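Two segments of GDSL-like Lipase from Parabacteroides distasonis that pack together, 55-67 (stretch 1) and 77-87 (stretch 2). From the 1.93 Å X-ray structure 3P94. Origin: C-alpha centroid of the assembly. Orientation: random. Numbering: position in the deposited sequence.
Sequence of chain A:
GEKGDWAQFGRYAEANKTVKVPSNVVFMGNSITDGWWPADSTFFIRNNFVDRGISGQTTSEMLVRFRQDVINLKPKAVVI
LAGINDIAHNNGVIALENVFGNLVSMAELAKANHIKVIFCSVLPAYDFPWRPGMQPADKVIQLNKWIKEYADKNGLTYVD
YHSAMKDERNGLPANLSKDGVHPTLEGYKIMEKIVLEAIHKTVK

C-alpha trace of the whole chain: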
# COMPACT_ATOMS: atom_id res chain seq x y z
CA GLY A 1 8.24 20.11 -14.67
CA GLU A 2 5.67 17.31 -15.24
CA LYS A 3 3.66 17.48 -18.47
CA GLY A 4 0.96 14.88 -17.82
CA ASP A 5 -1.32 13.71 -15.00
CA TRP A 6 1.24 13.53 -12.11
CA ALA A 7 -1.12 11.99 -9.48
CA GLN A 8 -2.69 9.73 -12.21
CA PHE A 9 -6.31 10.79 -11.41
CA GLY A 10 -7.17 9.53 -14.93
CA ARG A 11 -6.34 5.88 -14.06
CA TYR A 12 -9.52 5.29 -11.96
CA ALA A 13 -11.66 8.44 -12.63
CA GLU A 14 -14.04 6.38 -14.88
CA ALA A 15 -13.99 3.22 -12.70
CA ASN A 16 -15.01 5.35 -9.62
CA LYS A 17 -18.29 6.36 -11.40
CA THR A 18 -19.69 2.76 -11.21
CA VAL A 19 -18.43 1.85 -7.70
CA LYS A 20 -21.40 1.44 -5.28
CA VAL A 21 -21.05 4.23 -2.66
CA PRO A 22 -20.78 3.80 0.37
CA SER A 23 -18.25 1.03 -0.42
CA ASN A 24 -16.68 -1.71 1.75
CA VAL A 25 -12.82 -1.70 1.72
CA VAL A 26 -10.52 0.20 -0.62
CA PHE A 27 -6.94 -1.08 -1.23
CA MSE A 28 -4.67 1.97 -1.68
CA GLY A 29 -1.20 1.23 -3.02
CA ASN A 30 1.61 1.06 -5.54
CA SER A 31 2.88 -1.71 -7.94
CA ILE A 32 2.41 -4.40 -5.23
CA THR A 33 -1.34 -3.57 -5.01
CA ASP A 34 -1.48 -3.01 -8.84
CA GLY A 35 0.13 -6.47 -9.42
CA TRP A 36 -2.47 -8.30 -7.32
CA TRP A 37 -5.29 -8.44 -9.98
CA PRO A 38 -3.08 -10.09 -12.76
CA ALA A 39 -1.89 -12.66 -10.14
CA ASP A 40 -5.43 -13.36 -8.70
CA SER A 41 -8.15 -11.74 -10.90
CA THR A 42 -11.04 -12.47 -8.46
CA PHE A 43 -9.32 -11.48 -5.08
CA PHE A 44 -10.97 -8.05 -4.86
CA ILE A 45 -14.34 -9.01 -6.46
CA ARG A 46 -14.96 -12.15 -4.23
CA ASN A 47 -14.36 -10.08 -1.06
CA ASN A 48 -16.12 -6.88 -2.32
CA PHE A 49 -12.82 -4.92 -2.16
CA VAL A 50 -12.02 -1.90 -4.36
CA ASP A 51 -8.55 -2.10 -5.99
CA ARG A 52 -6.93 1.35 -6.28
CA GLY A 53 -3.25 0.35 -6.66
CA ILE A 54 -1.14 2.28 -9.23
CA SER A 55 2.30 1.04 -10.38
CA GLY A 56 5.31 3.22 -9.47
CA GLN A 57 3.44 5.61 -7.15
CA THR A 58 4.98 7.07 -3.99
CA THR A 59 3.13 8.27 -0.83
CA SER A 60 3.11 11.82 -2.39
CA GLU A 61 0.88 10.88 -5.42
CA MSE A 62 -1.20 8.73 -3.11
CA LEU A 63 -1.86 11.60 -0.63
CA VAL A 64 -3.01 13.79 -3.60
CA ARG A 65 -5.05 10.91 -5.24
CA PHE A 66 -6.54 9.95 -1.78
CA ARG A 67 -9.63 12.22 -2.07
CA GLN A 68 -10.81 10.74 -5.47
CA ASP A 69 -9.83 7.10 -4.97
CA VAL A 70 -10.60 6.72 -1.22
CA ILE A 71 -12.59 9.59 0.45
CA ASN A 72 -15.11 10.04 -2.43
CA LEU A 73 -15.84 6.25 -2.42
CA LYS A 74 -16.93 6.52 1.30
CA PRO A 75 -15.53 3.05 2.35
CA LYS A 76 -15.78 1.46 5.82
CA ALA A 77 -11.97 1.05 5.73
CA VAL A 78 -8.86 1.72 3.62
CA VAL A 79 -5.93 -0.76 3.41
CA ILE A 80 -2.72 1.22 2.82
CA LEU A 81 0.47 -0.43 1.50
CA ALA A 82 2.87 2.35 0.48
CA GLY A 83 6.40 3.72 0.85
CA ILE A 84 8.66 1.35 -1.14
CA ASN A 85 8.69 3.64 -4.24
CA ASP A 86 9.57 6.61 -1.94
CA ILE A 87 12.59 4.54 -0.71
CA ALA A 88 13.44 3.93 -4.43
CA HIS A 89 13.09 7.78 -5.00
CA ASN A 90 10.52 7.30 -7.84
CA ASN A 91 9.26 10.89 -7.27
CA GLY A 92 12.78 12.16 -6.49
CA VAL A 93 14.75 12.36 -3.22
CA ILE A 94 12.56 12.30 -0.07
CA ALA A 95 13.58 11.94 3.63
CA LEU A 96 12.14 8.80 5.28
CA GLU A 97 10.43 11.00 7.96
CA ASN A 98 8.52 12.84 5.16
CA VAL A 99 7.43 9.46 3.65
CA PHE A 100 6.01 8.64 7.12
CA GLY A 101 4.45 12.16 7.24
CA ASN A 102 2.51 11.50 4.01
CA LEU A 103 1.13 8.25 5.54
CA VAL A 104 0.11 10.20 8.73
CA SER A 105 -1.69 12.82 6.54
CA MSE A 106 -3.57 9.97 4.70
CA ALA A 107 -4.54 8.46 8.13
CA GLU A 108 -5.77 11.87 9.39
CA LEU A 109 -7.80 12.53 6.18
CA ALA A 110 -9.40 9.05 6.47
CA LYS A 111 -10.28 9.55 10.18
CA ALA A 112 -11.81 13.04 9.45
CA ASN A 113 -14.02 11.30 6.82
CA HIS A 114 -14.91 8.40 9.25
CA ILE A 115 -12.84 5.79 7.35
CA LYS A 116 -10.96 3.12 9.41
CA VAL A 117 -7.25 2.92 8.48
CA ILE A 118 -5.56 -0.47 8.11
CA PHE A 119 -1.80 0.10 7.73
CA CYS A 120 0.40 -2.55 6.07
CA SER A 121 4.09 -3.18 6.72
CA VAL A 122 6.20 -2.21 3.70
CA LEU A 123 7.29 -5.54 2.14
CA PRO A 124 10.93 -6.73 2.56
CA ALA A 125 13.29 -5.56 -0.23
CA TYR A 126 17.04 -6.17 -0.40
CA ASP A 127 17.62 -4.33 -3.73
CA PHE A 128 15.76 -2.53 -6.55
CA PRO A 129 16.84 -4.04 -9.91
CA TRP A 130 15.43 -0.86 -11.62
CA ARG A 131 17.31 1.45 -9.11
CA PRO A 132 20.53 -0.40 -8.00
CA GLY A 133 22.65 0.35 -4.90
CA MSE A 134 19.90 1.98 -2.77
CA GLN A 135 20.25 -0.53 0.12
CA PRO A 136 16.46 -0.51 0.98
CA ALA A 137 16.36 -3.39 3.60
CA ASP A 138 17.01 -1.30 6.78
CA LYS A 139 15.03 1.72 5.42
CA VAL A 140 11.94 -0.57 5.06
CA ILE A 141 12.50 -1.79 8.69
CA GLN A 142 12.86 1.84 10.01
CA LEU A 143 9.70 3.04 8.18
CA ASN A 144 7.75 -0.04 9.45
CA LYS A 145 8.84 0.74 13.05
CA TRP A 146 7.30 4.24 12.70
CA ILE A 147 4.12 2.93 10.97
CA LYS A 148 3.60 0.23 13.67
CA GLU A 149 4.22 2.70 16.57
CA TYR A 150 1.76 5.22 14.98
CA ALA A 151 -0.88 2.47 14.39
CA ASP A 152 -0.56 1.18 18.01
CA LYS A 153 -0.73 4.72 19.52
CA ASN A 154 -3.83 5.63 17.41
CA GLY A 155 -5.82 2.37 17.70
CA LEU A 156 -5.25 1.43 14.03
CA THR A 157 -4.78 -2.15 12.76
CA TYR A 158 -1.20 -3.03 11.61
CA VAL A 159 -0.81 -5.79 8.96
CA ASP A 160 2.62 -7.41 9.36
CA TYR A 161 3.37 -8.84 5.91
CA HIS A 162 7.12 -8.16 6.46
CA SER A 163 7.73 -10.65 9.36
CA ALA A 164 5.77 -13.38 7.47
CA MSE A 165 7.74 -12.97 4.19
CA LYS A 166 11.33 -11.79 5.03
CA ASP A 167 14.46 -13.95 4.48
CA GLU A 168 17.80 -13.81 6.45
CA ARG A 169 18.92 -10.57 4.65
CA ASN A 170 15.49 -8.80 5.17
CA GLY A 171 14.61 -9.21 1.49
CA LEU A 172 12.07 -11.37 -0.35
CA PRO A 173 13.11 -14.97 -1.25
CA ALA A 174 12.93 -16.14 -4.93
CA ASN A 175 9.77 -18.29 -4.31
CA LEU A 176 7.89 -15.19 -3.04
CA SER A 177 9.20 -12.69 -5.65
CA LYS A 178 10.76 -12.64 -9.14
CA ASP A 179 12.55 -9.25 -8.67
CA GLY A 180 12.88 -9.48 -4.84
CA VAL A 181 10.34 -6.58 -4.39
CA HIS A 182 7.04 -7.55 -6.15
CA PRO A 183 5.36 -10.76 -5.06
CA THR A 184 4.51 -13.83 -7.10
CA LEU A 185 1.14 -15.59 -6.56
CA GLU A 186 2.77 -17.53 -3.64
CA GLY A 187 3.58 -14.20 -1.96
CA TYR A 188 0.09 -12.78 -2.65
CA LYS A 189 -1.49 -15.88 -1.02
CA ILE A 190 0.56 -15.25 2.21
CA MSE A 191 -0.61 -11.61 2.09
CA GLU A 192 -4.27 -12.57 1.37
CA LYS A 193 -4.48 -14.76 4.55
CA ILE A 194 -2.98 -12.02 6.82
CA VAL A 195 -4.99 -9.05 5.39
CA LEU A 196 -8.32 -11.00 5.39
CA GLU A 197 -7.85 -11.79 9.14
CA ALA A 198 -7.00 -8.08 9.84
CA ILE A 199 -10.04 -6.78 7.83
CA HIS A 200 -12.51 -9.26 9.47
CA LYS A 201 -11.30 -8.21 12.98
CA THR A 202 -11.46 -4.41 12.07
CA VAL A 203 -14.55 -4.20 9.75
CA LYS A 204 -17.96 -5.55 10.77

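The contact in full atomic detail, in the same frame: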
# COMPACT_ATOMS: atom_id res chain seq x y z
N SER A 55 0.87 1.32 -10.23
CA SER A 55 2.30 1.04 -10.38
C SER A 55 3.17 2.30 -10.32
O SER A 55 2.81 3.32 -10.90
CB SER A 55 2.56 0.33 -11.70
OG SER A 55 1.97 -0.96 -11.67
N GLY A 56 4.30 2.19 -9.61
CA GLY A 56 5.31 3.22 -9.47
C GLY A 56 5.03 4.40 -8.57
O GLY A 56 5.91 5.25 -8.38
N GLN A 57 3.82 4.48 -7.99
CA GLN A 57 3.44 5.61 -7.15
C GLN A 57 4.13 5.63 -5.79
O GLN A 57 4.39 4.58 -5.20
CB GLN A 57 1.93 5.67 -6.96
CG GLN A 57 1.20 6.12 -8.22
CD GLN A 57 -0.03 6.95 -7.93
OE1 GLN A 57 -0.66 6.83 -6.88
NE2 GLN A 57 -0.38 7.83 -8.87
N THR A 58 4.41 6.84 -5.31
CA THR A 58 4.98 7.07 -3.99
C THR A 58 3.85 7.56 -3.08
O THR A 58 2.73 7.80 -3.57
CB THR A 58 6.17 8.04 -4.03
OG1 THR A 58 5.71 9.40 -4.13
CG2 THR A 58 7.20 7.71 -5.10
N THR A 59 4.14 7.77 -1.79
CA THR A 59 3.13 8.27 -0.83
C THR A 59 2.65 9.68 -1.22
O THR A 59 1.54 10.05 -0.84
CB THR A 59 3.69 8.24 0.59
OG1 THR A 59 4.84 9.08 0.66
CG2 THR A 59 4.00 6.82 1.09
N SER A 60 3.48 10.47 -1.97
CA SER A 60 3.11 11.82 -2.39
C SER A 60 1.93 11.80 -3.38
O SER A 60 0.95 12.50 -3.14
CB SER A 60 4.31 12.55 -2.99
OG SER A 60 5.23 12.90 -1.96
N GLU A 61 1.99 10.98 -4.46
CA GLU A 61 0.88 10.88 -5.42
C GLU A 61 -0.35 10.32 -4.74
O GLU A 61 -1.47 10.77 -5.00
CB GLU A 61 1.23 10.00 -6.64
CG GLU A 61 2.33 10.58 -7.52
CD GLU A 61 3.71 9.99 -7.27
OE1 GLU A 61 3.95 9.46 -6.15
OE2 GLU A 61 4.53 10.02 -8.20
N MSE A 62 -0.13 9.37 -3.84
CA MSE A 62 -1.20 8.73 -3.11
C MSE A 62 -1.95 9.71 -2.21
O MSE A 62 -3.19 9.68 -2.20
CB MSE A 62 -0.64 7.56 -2.32
CG MSE A 62 -0.36 6.37 -3.19
SE MSE A 62 0.15 4.92 -2.04
CE MSE A 62 1.72 4.35 -3.10
N LEU A 63 -1.23 10.59 -1.49
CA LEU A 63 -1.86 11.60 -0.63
C LEU A 63 -2.74 12.55 -1.49
O LEU A 63 -3.85 12.90 -1.07
CB LEU A 63 -0.80 12.40 0.16
CG LEU A 63 -1.31 13.58 1.02
CD1 LEU A 63 -2.35 13.12 2.06
CD2 LEU A 63 -0.16 14.28 1.71
N VAL A 64 -2.27 12.91 -2.69
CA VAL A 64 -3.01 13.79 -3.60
C VAL A 64 -4.22 13.03 -4.25
O VAL A 64 -5.31 13.59 -4.34
CB VAL A 64 -2.06 14.41 -4.66
CG1 VAL A 64 -2.83 15.09 -5.80
CG2 VAL A 64 -1.12 15.41 -4.00
N ARG A 65 -4.02 11.77 -4.63
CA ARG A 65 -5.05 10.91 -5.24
C ARG A 65 -6.10 10.41 -4.21
O ARG A 65 -7.19 9.97 -4.60
CB ARG A 65 -4.32 9.70 -5.87
CG ARG A 65 -5.19 8.81 -6.71
CD ARG A 65 -4.38 7.91 -7.59
NE ARG A 65 -3.47 6.99 -6.90
CZ ARG A 65 -3.78 5.77 -6.47
NH1 ARG A 65 -5.04 5.35 -6.53
NH2 ARG A 65 -2.85 4.98 -5.97
N PHE A 66 -5.75 10.45 -2.91
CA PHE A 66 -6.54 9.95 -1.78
C PHE A 66 -8.00 10.41 -1.77
O PHE A 66 -8.88 9.60 -1.47
CB PHE A 66 -5.89 10.35 -0.44
CG PHE A 66 -6.19 9.42 0.70
CD1 PHE A 66 -5.57 8.17 0.80
CD2 PHE A 66 -7.09 9.78 1.70
CE1 PHE A 66 -5.85 7.30 1.86
CE2 PHE A 66 -7.37 8.91 2.76
CZ PHE A 66 -6.74 7.68 2.83
N ARG A 67 -8.26 11.68 -2.08
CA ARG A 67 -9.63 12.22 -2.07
C ARG A 67 -10.53 11.51 -3.14
O ARG A 67 -11.63 11.11 -2.80
CB ARG A 67 -9.60 13.74 -2.27
CG ARG A 67 -10.98 14.40 -2.31
CD ARG A 67 -10.94 15.86 -1.88
NE ARG A 67 -10.34 16.00 -0.55
CZ ARG A 67 -10.99 15.80 0.60
NH1 ARG A 67 -12.28 15.51 0.60
NH2 ARG A 67 -10.35 15.90 1.76
N ALA A 77 -13.40 1.05 5.43
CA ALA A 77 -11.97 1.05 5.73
C ALA A 77 -11.11 1.22 4.48
O ALA A 77 -11.58 1.00 3.37
CB ALA A 77 -11.59 -0.25 6.43
N VAL A 78 -9.86 1.61 4.68
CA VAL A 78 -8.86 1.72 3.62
C VAL A 78 -7.63 0.91 4.07
O VAL A 78 -7.19 1.02 5.22
CB VAL A 78 -8.51 3.18 3.19
CG1 VAL A 78 -7.98 4.02 4.37
CG2 VAL A 78 -7.54 3.21 2.00
N VAL A 79 -7.12 0.06 3.17
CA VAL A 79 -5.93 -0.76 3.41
C VAL A 79 -4.81 -0.04 2.69
O VAL A 79 -4.89 0.12 1.46
CB VAL A 79 -6.14 -2.23 2.95
CG1 VAL A 79 -4.84 -3.02 2.99
CG2 VAL A 79 -7.19 -2.91 3.80
N ILE A 80 -3.81 0.47 3.44
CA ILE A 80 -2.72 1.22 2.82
C ILE A 80 -1.41 0.42 2.85
O ILE A 80 -0.93 0.06 3.92
CB ILE A 80 -2.54 2.63 3.47
CG1 ILE A 80 -3.84 3.47 3.42
CG2 ILE A 80 -1.34 3.39 2.83
CD1 ILE A 80 -3.86 4.73 4.35
N LEU A 81 -0.84 0.19 1.67
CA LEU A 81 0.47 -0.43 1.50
C LEU A 81 1.26 0.50 0.59
O LEU A 81 1.03 0.53 -0.61
CB LEU A 81 0.38 -1.87 0.96
CG LEU A 81 1.73 -2.55 0.63
CD1 LEU A 81 2.64 -2.67 1.86
CD2 LEU A 81 1.49 -3.93 0.04
N ALA A 82 2.14 1.31 1.20
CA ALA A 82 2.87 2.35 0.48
C ALA A 82 4.19 2.71 1.15
O ALA A 82 4.35 2.52 2.35
CB ALA A 82 2.00 3.60 0.39
N GLY A 83 5.11 3.27 0.36
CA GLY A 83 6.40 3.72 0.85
C GLY A 83 7.61 3.16 0.14
O GLY A 83 8.67 3.81 0.16
N ILE A 84 7.50 1.96 -0.47
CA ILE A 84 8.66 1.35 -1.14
C ILE A 84 9.16 2.21 -2.32
O ILE A 84 10.37 2.33 -2.51
CB ILE A 84 8.45 -0.14 -1.55
CG1 ILE A 84 9.79 -0.84 -1.82
CG2 ILE A 84 7.52 -0.30 -2.76
CD1 ILE A 84 10.76 -0.93 -0.66
N ASN A 85 8.25 2.83 -3.10
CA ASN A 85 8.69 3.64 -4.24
C ASN A 85 9.29 4.97 -3.77
O ASN A 85 10.12 5.53 -4.48
CB ASN A 85 7.58 3.83 -5.26
CG ASN A 85 7.21 2.51 -5.92
OD1 ASN A 85 8.06 1.71 -6.32
ND2 ASN A 85 5.94 2.26 -6.01
N ASP A 86 8.94 5.43 -2.56
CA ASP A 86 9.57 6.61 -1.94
C ASP A 86 11.02 6.28 -1.58
O ASP A 86 11.90 7.11 -1.76
CB ASP A 86 8.83 7.02 -0.66
CG ASP A 86 7.40 7.45 -0.84
OD1 ASP A 86 6.54 6.57 -1.10
OD2 ASP A 86 7.12 8.67 -0.69
N ILE A 87 11.25 5.05 -1.07
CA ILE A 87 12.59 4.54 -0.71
C ILE A 87 13.43 4.40 -2.00
O ILE A 87 14.63 4.70 -2.00
CB ILE A 87 12.50 3.22 0.14
CG1 ILE A 87 11.82 3.51 1.51
CG2 ILE A 87 13.89 2.57 0.36
CD1 ILE A 87 11.42 2.27 2.36
O HOH W 1 5.21 3.27 -2.70
O HOH W 2 7.89 10.39 -2.72

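The contact is anchored by the carboxylate of D86, which meets the first turn of the helix that begins at T59. The backbone amide of T59 donates to D86, with T59 N 2.8 Å from D86 OD1, and a second, weak bond spans 3.3 Å from T59 N to D86 OD2. The hydroxyl of the same residue completes the grip, T59 OG1 donating to D86 OD2 at 2.7 Å. An amide at a helix N-terminus has no backbone acceptor one turn earlier, so a carboxylate is an apt partner for it. A water donates to both T58 OG1 and D86 OD2, each at 2.8 Å, and adds a bridge beside the direct bonds.

T58 occupies the N-cap position and closes this turn from within its own stretch: T58 OG1 accepts from S60 N at 3.3 Å and donates to E61 OE1 at 2.7 Å, while T58 N also donates to E61 OE1, at 2.8 Å.

Just before the helix, N85 ND2 donates to Q57 O over 2.9 Å in a nearly straight bond. A second water donates to Q57 O and accepts from the amides of G83 and N85, so this one carbonyl is tied to stretch 2 both directly and through solvent. G83 is the N-cap of the short helix 84-87; its phi of 125° suits glycine, since a CB would be jammed against the preceding carbonyl oxygen.

Beyond these bonds the contact turns apolar. The CA atoms of T58 and D86 lie 5.0 Å apart, but those of F66 and V78 are separated by 10.1 Å, and side chains fill the widening gap. T59 CG2 packs 3.9 Å from A82 CB, and selenomethionine M62 places SE 3.3 Å from the same methyl. Farther along, the F66 ring reaches the strand obliquely, with CZ 4.2 Å from V78 CG1 and CE1 4.1 Å from I80 CD1.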